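Local coordinates for octenoyl-coa reductase/carboxylase (Streptomyces sp., PDB 4A0S) that catalyses the NADPH-dependent reductive carboxylation of 2-octenoyl-CoA, supplying an unusual extender unit for polyketide assembly in cinnabaramide biosynthesis, at the interface of chains A and B and the interface of chains A and C. Coordinates in Å, arbitrary orientation; residue numbers count along the deposited sequence, not the author numbering. Chains: chain A/B/C, Octenoyl-coa reductase/carboxylase.

Contacts 1, 2 and 4 belong to one two-fold interface between chains A and B, while contact 3 joins chain A to chain C. Contacts 1 and 4 nearly coincide, their C-alpha centres about 6 Å apart, and share A:Asp154, A:Glu366 and B:His152; both draw on the 3-10 helix 149-152 and the start of helix 365-376. Contact 2 lies about 17 Å from contact 1 and 22 Å from contact 4, widening the same dimer face. Contact 3, built on strand 342-346, is about 28 Å from contact 4 and 42 Å from contact 2, so each subunit uses separate surfaces to complete the homotetramer.

Contact 1: the interface of chains A and B. Residues chain A 144, 146, 151, 154-155, 182, 365-366; chain B 146, 151-152.
The imidazole of B:His152 inserts among chain A side chains and buries 85 Å² of its residue. A:His365 covers one ring face with its CB, 3.4 Å from B:His152 CG, and its own ring, CG anti to the backbone N (chi1 -161°), stands edge-to-face at 80° to the buried imidazole. In the ring plane, A:Val144 CG2 approaches B:His152 CE1 at 3.5 Å. A:Thr151 CG2 lies off the other face, near ND1 and CE1, while A:Ser182 CB sits above the rim on the A:His365 side, 3.6 Å from B:His152 NE2. The ring's rotation is fixed from its own chain: B:His152 NE2 donates to B:Glu146 O at 2.6 Å, with the acceptor almost in the ring plane. At the other end of the residue, A:Gly155 N donates to B:His152 O at 2.7 Å. Close packing extends to A:Glu146 CB and B:Glu146 CB, which touch at 3.3 Å. The looser side is at their carboxylate ends: both side chains bend at chi2, and A:Glu146 OE2 stays 4.6 Å from B:His152 NE2, a distance at which it could still modestly favour a protonated ring. The site thus plugs a histidine of each subunit into its neighbour, helping to hold the A-B pair of the homotetramer together.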
loop_
_atom_site.group_PDB
_atom_site.type_symbol
_atom_site.label_atom_id
_atom_site.label_comp_id
_atom_site.label_asym_id
_atom_site.label_seq_id
_atom_site.Cartn_x
_atom_site.Cartn_y
_atom_site.Cartn_z
ATOM N N VAL A 144 7.578 -2.889 -23.585
ATOM C CA VAL A 144 6.646 -1.866 -23.134
ATOM C C VAL A 144 6.961 -0.531 -23.793
ATOM O O VAL A 144 8.073 -0.324 -24.289
ATOM C CB VAL A 144 6.630 -1.734 -21.591
ATOM C CG1 VAL A 144 6.435 -3.118 -20.937
ATOM C CG2 VAL A 144 7.907 -1.093 -21.083
ATOM N N GLU A 146 7.629 3.134 -23.270
ATOM C CA GLU A 146 8.121 3.984 -22.194
ATOM C C GLU A 146 7.616 5.429 -22.295
ATOM O O GLU A 146 7.827 6.244 -21.381
ATOM C CB GLU A 146 9.643 3.934 -22.160
ATOM C CG GLU A 146 10.217 2.543 -21.903
ATOM C CD GLU A 146 10.247 1.672 -23.145
ATOM O OE1 GLU A 146 9.706 2.078 -24.193
ATOM O OE2 GLU A 146 10.816 0.569 -23.076
ATOM N N THR A 151 3.306 3.419 -17.994
ATOM C CA THR A 151 4.578 2.713 -17.884
ATOM C C THR A 151 5.425 3.244 -16.731
ATOM O O THR A 151 6.137 2.493 -16.089
ATOM C CB THR A 151 5.404 2.838 -19.173
ATOM O OG1 THR A 151 4.650 2.302 -20.258
ATOM C CG2 THR A 151 6.745 2.075 -19.041
ATOM N N ASP A 154 4.031 1.826 -13.559
ATOM C CA ASP A 154 4.246 0.382 -13.531
ATOM C C ASP A 154 4.460 -0.039 -14.973
ATOM O O ASP A 154 3.565 0.085 -15.800
ATOM C CB ASP A 154 3.047 -0.360 -12.919
ATOM C CG ASP A 154 3.340 -1.825 -12.641
ATOM O OD1 ASP A 154 4.090 -2.446 -13.419
ATOM O OD2 ASP A 154 2.806 -2.351 -11.635
ATOM N N GLY A 155 5.668 -0.506 -15.261
ATOM C CA GLY A 155 6.049 -0.882 -16.613
ATOM C C GLY A 155 5.125 -1.901 -17.233
ATOM O O GLY A 155 4.989 -1.946 -18.446
ATOM N N SER A 182 14.766 -1.722 -22.639
ATOM C CA SER A 182 14.169 -1.888 -21.317
ATOM C C SER A 182 13.725 -3.323 -21.055
ATOM O O SER A 182 13.043 -3.594 -20.054
ATOM C CB SER A 182 12.988 -0.941 -21.142
ATOM O OG SER A 182 12.030 -1.190 -22.146
ATOM N N HIS A 365 10.215 -3.875 -15.647
ATOM C CA HIS A 365 11.656 -3.857 -15.674
ATOM C C HIS A 365 12.250 -3.774 -14.265
ATOM O O HIS A 365 13.294 -4.351 -13.995
ATOM C CB HIS A 365 12.073 -2.652 -16.503
ATOM C CG HIS A 365 13.459 -2.704 -17.022
ATOM N ND1 HIS A 365 14.112 -3.879 -17.318
ATOM C CD2 HIS A 365 14.305 -1.705 -17.350
ATOM C CE1 HIS A 365 15.311 -3.596 -17.796
ATOM N NE2 HIS A 365 15.453 -2.284 -17.819
ATOM N N GLU A 366 11.590 -3.043 -13.377
ATOM C CA GLU A 366 12.064 -2.951 -11.999
ATOM C C GLU A 366 11.987 -4.310 -11.313
ATOM O O GLU A 366 12.935 -4.756 -10.676
ATOM C CB GLU A 366 11.300 -1.894 -11.192
ATOM C CG GLU A 366 11.781 -1.846 -9.750
ATOM C CD GLU A 366 11.111 -0.806 -8.921
ATOM O OE1 GLU A 366 9.864 -0.846 -8.791
ATOM O OE2 GLU A 366 11.840 0.040 -8.365
ATOM N N GLU B 146 14.311 5.746 -19.318
ATOM C CA GLU B 146 13.334 4.665 -19.341
ATOM C C GLU B 146 13.956 3.292 -19.504
ATOM O O GLU B 146 13.259 2.276 -19.499
ATOM C CB GLU B 146 12.349 4.910 -20.451
ATOM C CG GLU B 146 11.603 6.234 -20.282
ATOM C CD GLU B 146 12.361 7.433 -20.867
ATOM O OE1 GLU B 146 13.598 7.362 -21.089
ATOM O OE2 GLU B 146 11.699 8.460 -21.101
ATOM N N THR B 151 12.722 3.142 -13.223
ATOM C CA THR B 151 11.756 3.998 -13.913
ATOM C C THR B 151 10.420 3.292 -14.123
ATOM O O THR B 151 9.387 3.918 -14.074
ATOM C CB THR B 151 12.298 4.483 -15.273
ATOM O OG1 THR B 151 13.491 5.230 -15.054
ATOM C CG2 THR B 151 11.270 5.397 -15.998
ATOM N N HIS B 152 10.485 1.976 -14.325
ATOM C CA HIS B 152 9.326 1.144 -14.577
ATOM C C HIS B 152 8.561 0.760 -13.308
ATOM O O HIS B 152 7.503 0.164 -13.380
ATOM C CB HIS B 152 9.775 -0.095 -15.333
ATOM C CG HIS B 152 10.272 0.217 -16.707
ATOM N ND1 HIS B 152 9.570 -0.120 -17.845
ATOM C CD2 HIS B 152 11.381 0.874 -17.127
ATOM C CE1 HIS B 152 10.237 0.295 -18.908
ATOM N NE2 HIS B 152 11.333 0.906 -18.502
#

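Contact 2: the interface of chains A and B. Residues chain A 62, 102, 126-127; chain B 62, 102, 126-127.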
loop_
_atom_site.group_PDB
_atom_site.type_symbol
_atom_site.label_atom_id
_atom_site.label_comp_id
_atom_site.label_asym_id
_atom_site.label_seq_id
_atom_site.Cartn_x
_atom_site.Cartn_y
_atom_site.Cartn_z
ATOM N N PRO A 62 15.408 2.657 -32.768
ATOM C CA PRO A 62 16.476 3.329 -32.025
ATOM C C PRO A 62 16.564 2.937 -30.551
ATOM O O PRO A 62 17.611 3.133 -29.928
ATOM C CB PRO A 62 16.135 4.817 -32.161
ATOM C CG PRO A 62 14.685 4.843 -32.538
ATOM C CD PRO A 62 14.430 3.605 -33.320
ATOM N N TRP A 102 7.820 2.212 -36.043
ATOM C CA TRP A 102 8.661 1.044 -35.855
ATOM C C TRP A 102 7.877 -0.219 -35.593
ATOM O O TRP A 102 8.369 -1.310 -35.874
ATOM C CB TRP A 102 9.658 1.296 -34.743
ATOM C CG TRP A 102 10.709 2.253 -35.166
ATOM C CD1 TRP A 102 10.809 3.570 -34.823
ATOM C CD2 TRP A 102 11.815 1.971 -36.039
ATOM N NE1 TRP A 102 11.926 4.129 -35.424
ATOM C CE2 TRP A 102 12.554 3.169 -36.179
ATOM C CE3 TRP A 102 12.250 0.823 -36.719
ATOM C CZ2 TRP A 102 13.714 3.251 -36.965
ATOM C CZ3 TRP A 102 13.409 0.901 -37.493
ATOM C CH2 TRP A 102 14.120 2.116 -37.614
ATOM N N ILE A 126 20.371 3.867 -31.859
ATOM C CA ILE A 126 21.051 5.114 -31.511
ATOM C C ILE A 126 20.501 5.732 -30.238
ATOM O O ILE A 126 21.102 6.642 -29.658
ATOM C CB ILE A 126 20.993 6.140 -32.647
ATOM C CG1 ILE A 126 19.529 6.465 -33.013
ATOM C CG2 ILE A 126 21.797 5.594 -33.839
ATOM C CD1 ILE A 126 19.356 7.813 -33.740
ATOM N N GLY A 127 19.330 5.255 -29.830
ATOM C CA GLY A 127 18.705 5.728 -28.600
ATOM C C GLY A 127 18.943 4.820 -27.416
ATOM O O GLY A 127 18.386 5.038 -26.340
ATOM N N PRO B 62 16.893 10.591 -30.398
ATOM C CA PRO B 62 15.794 9.881 -31.037
ATOM C C PRO B 62 14.543 9.786 -30.183
ATOM O O PRO B 62 13.467 9.560 -30.732
ATOM C CB PRO B 62 16.347 8.474 -31.267
ATOM C CG PRO B 62 17.628 8.412 -30.518
ATOM C CD PRO B 62 18.105 9.777 -30.264
ATOM N N TRP B 102 23.900 10.856 -25.951
ATOM C CA TRP B 102 23.068 12.027 -26.138
ATOM C C TRP B 102 23.149 12.982 -24.971
ATOM O O TRP B 102 22.950 14.181 -25.148
ATOM C CB TRP B 102 21.620 11.609 -26.396
ATOM C CG TRP B 102 21.484 10.958 -27.750
ATOM C CD1 TRP B 102 21.397 9.618 -28.017
ATOM C CD2 TRP B 102 21.471 11.627 -29.025
ATOM N NE1 TRP B 102 21.307 9.415 -29.384
ATOM C CE2 TRP B 102 21.364 10.628 -30.022
ATOM C CE3 TRP B 102 21.534 12.972 -29.419
ATOM C CZ2 TRP B 102 21.308 10.933 -31.382
ATOM C CZ3 TRP B 102 21.475 13.272 -30.769
ATOM C CH2 TRP B 102 21.362 12.250 -31.739
ATOM N N ILE B 126 13.460 9.968 -34.090
ATOM C CA ILE B 126 12.986 8.789 -34.823
ATOM C C ILE B 126 12.425 7.696 -33.926
ATOM O O ILE B 126 11.783 6.761 -34.404
ATOM C CB ILE B 126 14.053 8.226 -35.779
ATOM C CG1 ILE B 126 15.289 7.731 -34.997
ATOM C CG2 ILE B 126 14.323 9.253 -36.922
ATOM C CD1 ILE B 126 16.262 6.814 -35.787
ATOM N N GLY B 127 12.664 7.813 -32.626
ATOM C CA GLY B 127 12.148 6.836 -31.663
ATOM C C GLY B 127 10.950 7.333 -30.892
ATOM O O GLY B 127 10.472 6.675 -29.957
#
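A:Trp102 has CG anti to the carbonyl carbon (chi1 -72°) and its indole turned so that NE1 faces the backbone carbonyl of B:Ile126. In A:Ile126, CG1 lies between the backbone N and the carbonyl carbon (chi1 59°), sending CD1 towards the two-fold axis. A:Trp102 NE1 donates to B:Ile126 O at 2.8 Å; the oxygen lies in the indole plane, whereas the donor is tilted 35° from the carbonyl plane. B:Trp102 NE1 repeats the bond to A:Ile126 O at 2.8 Å. Within each chain the proline braces the indole, A:Pro62 CD resting over one face of A:Trp102 towards its rim. Across the interface A:Pro62 CG presses on B:Gly127 CA at 3.3 Å, a contact tighter than usual between carbons. Near the axis A:Ile126 CD1 meets B:Ile126 CD1 at 3.8 Å, the two side chains crossing at about a right angle, and A:Pro62 CB faces B:Pro62 CB at 3.8 Å. A phenylalanine in place of A:Trp102 would probably leave B:Ile126 O without its indole donor and open a gap beside A:Pro62. The patch joins the 3-10 helix 101-106 to the turn after strand 117-124 and the segment leading into strand 64-73, in the GroES-like part of the fold.

Contact 3: the interface of chains A and C. Residues chain A 319, 341-344; chain C 343-347.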
loop_
_atom_site.group_PDB
_atom_site.type_symbol
_atom_site.label_atom_id
_atom_site.label_comp_id
_atom_site.label_asym_id
_atom_site.label_seq_id
_atom_site.Cartn_x
_atom_site.Cartn_y
_atom_site.Cartn_z
ATOM N N PHE A 319 -9.236 -22.767 -9.660
ATOM C CA PHE A 319 -9.439 -21.405 -9.189
ATOM C C PHE A 319 -10.494 -21.295 -8.103
ATOM O O PHE A 319 -10.314 -20.545 -7.160
ATOM C CB PHE A 319 -9.759 -20.455 -10.326
ATOM C CG PHE A 319 -9.782 -19.025 -9.902
ATOM C CD1 PHE A 319 -8.612 -18.296 -9.845
ATOM C CD2 PHE A 319 -10.970 -18.419 -9.524
ATOM C CE1 PHE A 319 -8.615 -16.973 -9.442
ATOM C CE2 PHE A 319 -10.976 -17.086 -9.105
ATOM C CZ PHE A 319 -9.797 -16.378 -9.059
ATOM N N TYR A 341 -9.638 -20.461 -19.050
ATOM C CA TYR A 341 -9.736 -19.122 -18.462
ATOM C C TYR A 341 -11.119 -18.715 -17.962
ATOM O O TYR A 341 -11.271 -17.644 -17.387
ATOM C CB TYR A 341 -9.239 -18.088 -19.457
ATOM C CG TYR A 341 -9.901 -18.150 -20.816
ATOM C CD1 TYR A 341 -11.202 -17.684 -21.013
ATOM C CD2 TYR A 341 -9.209 -18.650 -21.912
ATOM C CE1 TYR A 341 -11.796 -17.741 -22.265
ATOM C CE2 TYR A 341 -9.781 -18.699 -23.160
ATOM C CZ TYR A 341 -11.064 -18.249 -23.335
ATOM O OH TYR A 341 -11.613 -18.317 -24.584
ATOM N N LEU A 342 -12.132 -19.530 -18.226
ATOM C CA LEU A 342 -13.467 -19.242 -17.724
ATOM C C LEU A 342 -13.529 -19.707 -16.294
ATOM O O LEU A 342 -13.893 -20.845 -16.003
ATOM C CB LEU A 342 -14.543 -19.922 -18.575
ATOM C CG LEU A 342 -14.676 -19.363 -19.987
ATOM C CD1 LEU A 342 -15.801 -20.033 -20.755
ATOM C CD2 LEU A 342 -14.893 -17.862 -19.885
ATOM N N HIS A 343 -13.119 -18.829 -15.396
ATOM C CA HIS A 343 -13.073 -19.175 -13.990
ATOM C C HIS A 343 -14.444 -19.053 -13.401
ATOM O O HIS A 343 -15.167 -18.123 -13.721
ATOM C CB HIS A 343 -12.144 -18.234 -13.259
ATOM C CG HIS A 343 -10.698 -18.461 -13.565
ATOM N ND1 HIS A 343 -9.691 -17.920 -12.796
ATOM C CD2 HIS A 343 -10.090 -19.188 -14.535
ATOM C CE1 HIS A 343 -8.522 -18.301 -13.287
ATOM N NE2 HIS A 343 -8.738 -19.072 -14.339
ATOM N N THR A 344 -14.793 -20.019 -12.565
ATOM C CA THR A 344 -15.953 -19.929 -11.705
ATOM C C THR A 344 -15.504 -20.090 -10.274
ATOM O O THR A 344 -14.645 -20.916 -9.961
ATOM C CB THR A 344 -17.008 -20.983 -12.052
ATOM O OG1 THR A 344 -17.411 -20.790 -13.411
ATOM C CG2 THR A 344 -18.237 -20.866 -11.127
ATOM N N HIS C 343 -19.787 -16.920 -9.395
ATOM C CA HIS C 343 -19.305 -15.956 -10.357
ATOM C C HIS C 343 -18.505 -16.647 -11.428
ATOM O O HIS C 343 -17.724 -17.561 -11.146
ATOM C CB HIS C 343 -18.405 -14.963 -9.674
ATOM C CG HIS C 343 -19.130 -13.927 -8.889
ATOM N ND1 HIS C 343 -18.535 -12.746 -8.522
ATOM C CD2 HIS C 343 -20.395 -13.880 -8.402
ATOM C CE1 HIS C 343 -19.397 -12.008 -7.849
ATOM N NE2 HIS C 343 -20.525 -12.681 -7.743
ATOM N N THR C 344 -18.676 -16.180 -12.653
ATOM C CA THR C 344 -17.891 -16.676 -13.761
ATOM C C THR C 344 -17.269 -15.500 -14.472
ATOM O O THR C 344 -17.934 -14.522 -14.765
ATOM C CB THR C 344 -18.729 -17.519 -14.735
ATOM O OG1 THR C 344 -19.393 -18.557 -14.001
ATOM C CG2 THR C 344 -17.836 -18.148 -15.817
ATOM N N PHE C 345 -15.971 -15.589 -14.720
ATOM C CA PHE C 345 -15.310 -14.542 -15.461
ATOM C C PHE C 345 -14.198 -15.120 -16.298
ATOM O O PHE C 345 -13.716 -16.219 -16.038
ATOM C CB PHE C 345 -14.783 -13.464 -14.509
ATOM C CG PHE C 345 -13.629 -13.915 -13.681
ATOM C CD1 PHE C 345 -13.834 -14.594 -12.489
ATOM C CD2 PHE C 345 -12.342 -13.674 -14.095
ATOM C CE1 PHE C 345 -12.765 -15.016 -11.722
ATOM C CE2 PHE C 345 -11.259 -14.099 -13.327
ATOM C CZ PHE C 345 -11.469 -14.777 -12.155
ATOM N N ASP C 346 -13.820 -14.371 -17.320
ATOM C CA ASP C 346 -12.734 -14.731 -18.197
ATOM C C ASP C 346 -11.440 -14.209 -17.575
ATOM O O ASP C 346 -11.168 -12.993 -17.571
ATOM C CB ASP C 346 -12.995 -14.123 -19.571
ATOM C CG ASP C 346 -11.977 -14.534 -20.599
ATOM O OD1 ASP C 346 -10.794 -14.703 -20.242
ATOM O OD2 ASP C 346 -12.357 -14.672 -21.782
ATOM N N ASN C 347 -10.648 -15.128 -17.034
ATOM C CA ASN C 347 -9.446 -14.750 -16.306
ATOM C C ASN C 347 -8.421 -14.018 -17.154
ATOM O O ASN C 347 -7.653 -13.229 -16.619
ATOM C CB ASN C 347 -8.793 -15.943 -15.600
ATOM C CG ASN C 347 -7.772 -15.507 -14.548
ATOM O OD1 ASN C 347 -8.030 -14.591 -13.782
ATOM N ND2 ASN C 347 -6.615 -16.151 -14.526
#
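A:His343 carries its imidazole between C:Asn347 and its own chain's A:Phe319, with CG anti to the carbonyl carbon (chi1 -72°). Its CB lies over one face of the C:Phe345 ring, towards the rim, 3.6 Å from CE1. Further out, CG comes 3.8 Å from C:Asn347 CB, and ND1 faces both C:Phe345 CZ and the C:Asn347 side chain. CD2 and CE1 also lie under C:Asn347, CD2 near its CB and CE1 near its amide end. At the tip, NE2 is 3.4 Å from C:Asn347 CB, a carbon set over the centre of the imidazole, while the asparagine amide stacks at 23° to the ring. A:Phe319 CB backs the opposite face, so the imidazole is held flat between the two chains. C:Phe345 turns its CE1/CZ edge towards the face of A:Phe319, near the CE2 rim, planes 78° apart and A:Phe319 CE2 3.8 Å from C:Phe345 CE1. Beneath these rings the backbones pair as antiparallel strands: A:His343 N donates to C:Phe345 O at 2.8 Å, C:Phe345 N returns a bond to A:His343 O, and C:Asn347 N reaches A:Tyr341 O at 2.6 Å. On the axis, A:Thr344 OG1 and C:Thr344 OG1 share a hydrogen bond of 3.0 Å; either hydroxyl may be the donor. At the outer end the carboxylate of C:Asp346 lies nearly parallel to the A:Tyr341 ring. Strand 342-346 of each subunit thereby continues the sheet of the other, joining A and C within the homotetramer.

Contact 4: the interface of chains A and B. Residues chain A 152-154, 214, 364, 366; chain B 152-153, 214, 364, 366.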
loop_
_atom_site.group_PDB
_atom_site.type_symbol
_atom_site.label_atom_id
_atom_site.label_comp_id
_atom_site.label_asym_id
_atom_site.label_seq_id
_atom_site.Cartn_x
_atom_site.Cartn_y
_atom_site.Cartn_z
ATOM N N HIS A 152 5.330 4.543 -16.488
ATOM C CA HIS A 152 6.121 5.189 -15.450
ATOM C C HIS A 152 5.538 5.014 -14.054
ATOM O O HIS A 152 6.134 5.442 -13.075
ATOM C CB HIS A 152 6.298 6.659 -15.798
ATOM C CG HIS A 152 7.139 6.874 -17.008
ATOM N ND1 HIS A 152 8.385 7.452 -16.948
ATOM C CD2 HIS A 152 6.942 6.530 -18.305
ATOM C CE1 HIS A 152 8.906 7.494 -18.157
ATOM N NE2 HIS A 152 8.057 6.931 -18.999
ATOM N N GLY A 153 4.357 4.421 -13.973
ATOM C CA GLY A 153 3.797 4.048 -12.685
ATOM C C GLY A 153 4.052 2.572 -12.466
ATOM O O GLY A 153 4.278 2.123 -11.345
ATOM N N ASP A 154 4.031 1.826 -13.559
ATOM C CA ASP A 154 4.246 0.382 -13.531
ATOM C C ASP A 154 4.460 -0.039 -14.973
ATOM O O ASP A 154 3.565 0.085 -15.800
ATOM C CB ASP A 154 3.047 -0.360 -12.919
ATOM C CG ASP A 154 3.340 -1.825 -12.641
ATOM O OD1 ASP A 154 4.090 -2.446 -13.419
ATOM O OD2 ASP A 154 2.806 -2.351 -11.635
ATOM N N ARG A 214 3.686 -5.106 -6.301
ATOM C CA ARG A 214 2.665 -5.104 -7.357
ATOM C C ARG A 214 1.829 -6.388 -7.419
ATOM O O ARG A 214 0.860 -6.469 -8.163
ATOM C CB ARG A 214 3.296 -4.822 -8.729
ATOM C CG ARG A 214 4.228 -3.628 -8.743
ATOM C CD ARG A 214 3.524 -2.368 -8.272
ATOM N NE ARG A 214 4.509 -1.336 -7.985
ATOM C CZ ARG A 214 4.861 -0.372 -8.827
ATOM N NH1 ARG A 214 4.281 -0.288 -10.011
ATOM N NH2 ARG A 214 5.774 0.529 -8.470
ATOM N N ASN A 364 7.493 -5.908 -14.556
ATOM C CA ASN A 364 8.044 -4.734 -15.167
ATOM C C ASN A 364 9.540 -4.804 -14.999
ATOM O O ASN A 364 10.065 -5.662 -14.293
ATOM C CB ASN A 364 7.482 -3.439 -14.539
ATOM C CG ASN A 364 7.819 -3.316 -13.071
ATOM O OD1 ASN A 364 8.964 -3.551 -12.654
ATOM N ND2 ASN A 364 6.811 -2.972 -12.264
ATOM N N GLU A 366 11.590 -3.043 -13.377
ATOM C CA GLU A 366 12.064 -2.951 -11.999
ATOM C C GLU A 366 11.987 -4.310 -11.313
ATOM O O GLU A 366 12.935 -4.756 -10.676
ATOM C CB GLU A 366 11.300 -1.894 -11.192
ATOM C CG GLU A 366 11.781 -1.846 -9.750
ATOM C CD GLU A 366 11.111 -0.806 -8.921
ATOM O OE1 GLU A 366 9.864 -0.846 -8.791
ATOM O OE2 GLU A 366 11.840 0.040 -8.365
ATOM N N HIS B 152 10.485 1.976 -14.325
ATOM C CA HIS B 152 9.326 1.144 -14.577
ATOM C C HIS B 152 8.561 0.760 -13.308
ATOM O O HIS B 152 7.503 0.164 -13.380
ATOM C CB HIS B 152 9.775 -0.095 -15.333
ATOM C CG HIS B 152 10.272 0.217 -16.707
ATOM N ND1 HIS B 152 9.570 -0.120 -17.845
ATOM C CD2 HIS B 152 11.381 0.874 -17.127
ATOM C CE1 HIS B 152 10.237 0.295 -18.908
ATOM N NE2 HIS B 152 11.333 0.906 -18.502
ATOM N N GLY B 153 9.143 1.073 -12.164
ATOM C CA GLY B 153 8.447 0.956 -10.886
ATOM C C GLY B 153 7.872 2.323 -10.555
ATOM O O GLY B 153 6.787 2.434 -10.004
ATOM N N ARG B 214 1.954 7.455 -4.546
ATOM C CA ARG B 214 3.402 7.599 -4.334
ATOM C C ARG B 214 3.732 8.653 -3.285
ATOM O O ARG B 214 4.896 8.843 -2.922
ATOM C CB ARG B 214 4.136 7.904 -5.650
ATOM C CG ARG B 214 3.854 6.909 -6.775
ATOM C CD ARG B 214 4.013 5.470 -6.325
ATOM N NE ARG B 214 3.377 4.527 -7.240
ATOM C CZ ARG B 214 3.980 3.958 -8.276
ATOM N NH1 ARG B 214 5.252 4.234 -8.546
ATOM N NH2 ARG B 214 3.316 3.096 -9.041
ATOM N N ASN B 364 6.002 11.446 -11.667
ATOM C CA ASN B 364 6.357 10.638 -12.808
ATOM C C ASN B 364 5.338 10.890 -13.900
ATOM O O ASN B 364 4.352 11.617 -13.701
ATOM C CB ASN B 364 6.450 9.141 -12.443
ATOM C CG ASN B 364 5.127 8.564 -11.966
ATOM O OD1 ASN B 364 4.067 8.823 -12.543
ATOM N ND2 ASN B 364 5.192 7.765 -10.898
ATOM N N GLU B 366 3.105 9.077 -15.232
ATOM C CA GLU B 366 1.746 8.653 -14.918
ATOM C C GLU B 366 1.022 9.679 -14.049
ATOM O O GLU B 366 -0.142 10.018 -14.290
ATOM C CB GLU B 366 1.739 7.279 -14.239
ATOM C CG GLU B 366 0.335 6.843 -13.877
ATOM C CD GLU B 366 0.289 5.476 -13.271
ATOM O OE1 GLU B 366 0.978 5.263 -12.254
ATOM O OE2 GLU B 366 -0.433 4.612 -13.813
#
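A:Arg214 and B:Arg214 extend tip to tip across the two-fold axis, each guanidinium reaching a glycine carbonyl of the other chain. A:Arg214 NH2 donates to B:Gly153 O at 2.6 Å and nearly straight, 168° at the hydrogen, with the oxygen in the guanidinium plane. B:Arg214 NH2 makes the matching bond to A:Gly153 O at 2.7 Å. Beside these bonds, the extended side chain of A:Glu366 packs its CD 3.8 Å from B:Gly153 CA. Each oxygen is gripped twice, because the NH1 of its own chain's arginine also donates: A:Arg214 NH1 meets A:Gly153 O at 2.8 Å, in the carbonyl plane on a lone pair. The two carbonyl oxygens, A:Gly153 O and B:Gly153 O, approach to 2.9 Å; both can only accept, so this is a clash and doubtful in detail. In the second shell A:Arg214 NH1 forms a salt bridge to A:Asp154 OD2 at 3.0 Å, coming from above the carboxylate plane. A bend at chi2 (-57°) folds the A:Arg214 chain towards these partners. Farther out, A:Asn364 ND2 steadies that carboxylate through a straight bond to A:Asp154 OD1, also 3.0 Å. An alanine in place of A:Arg214 would probably leave B:Gly153 O without its cross-chain donor and A:Asp154 without its charged mate. The paired arginines thus tie the glycine turns of A and B together at the axis of the dimer.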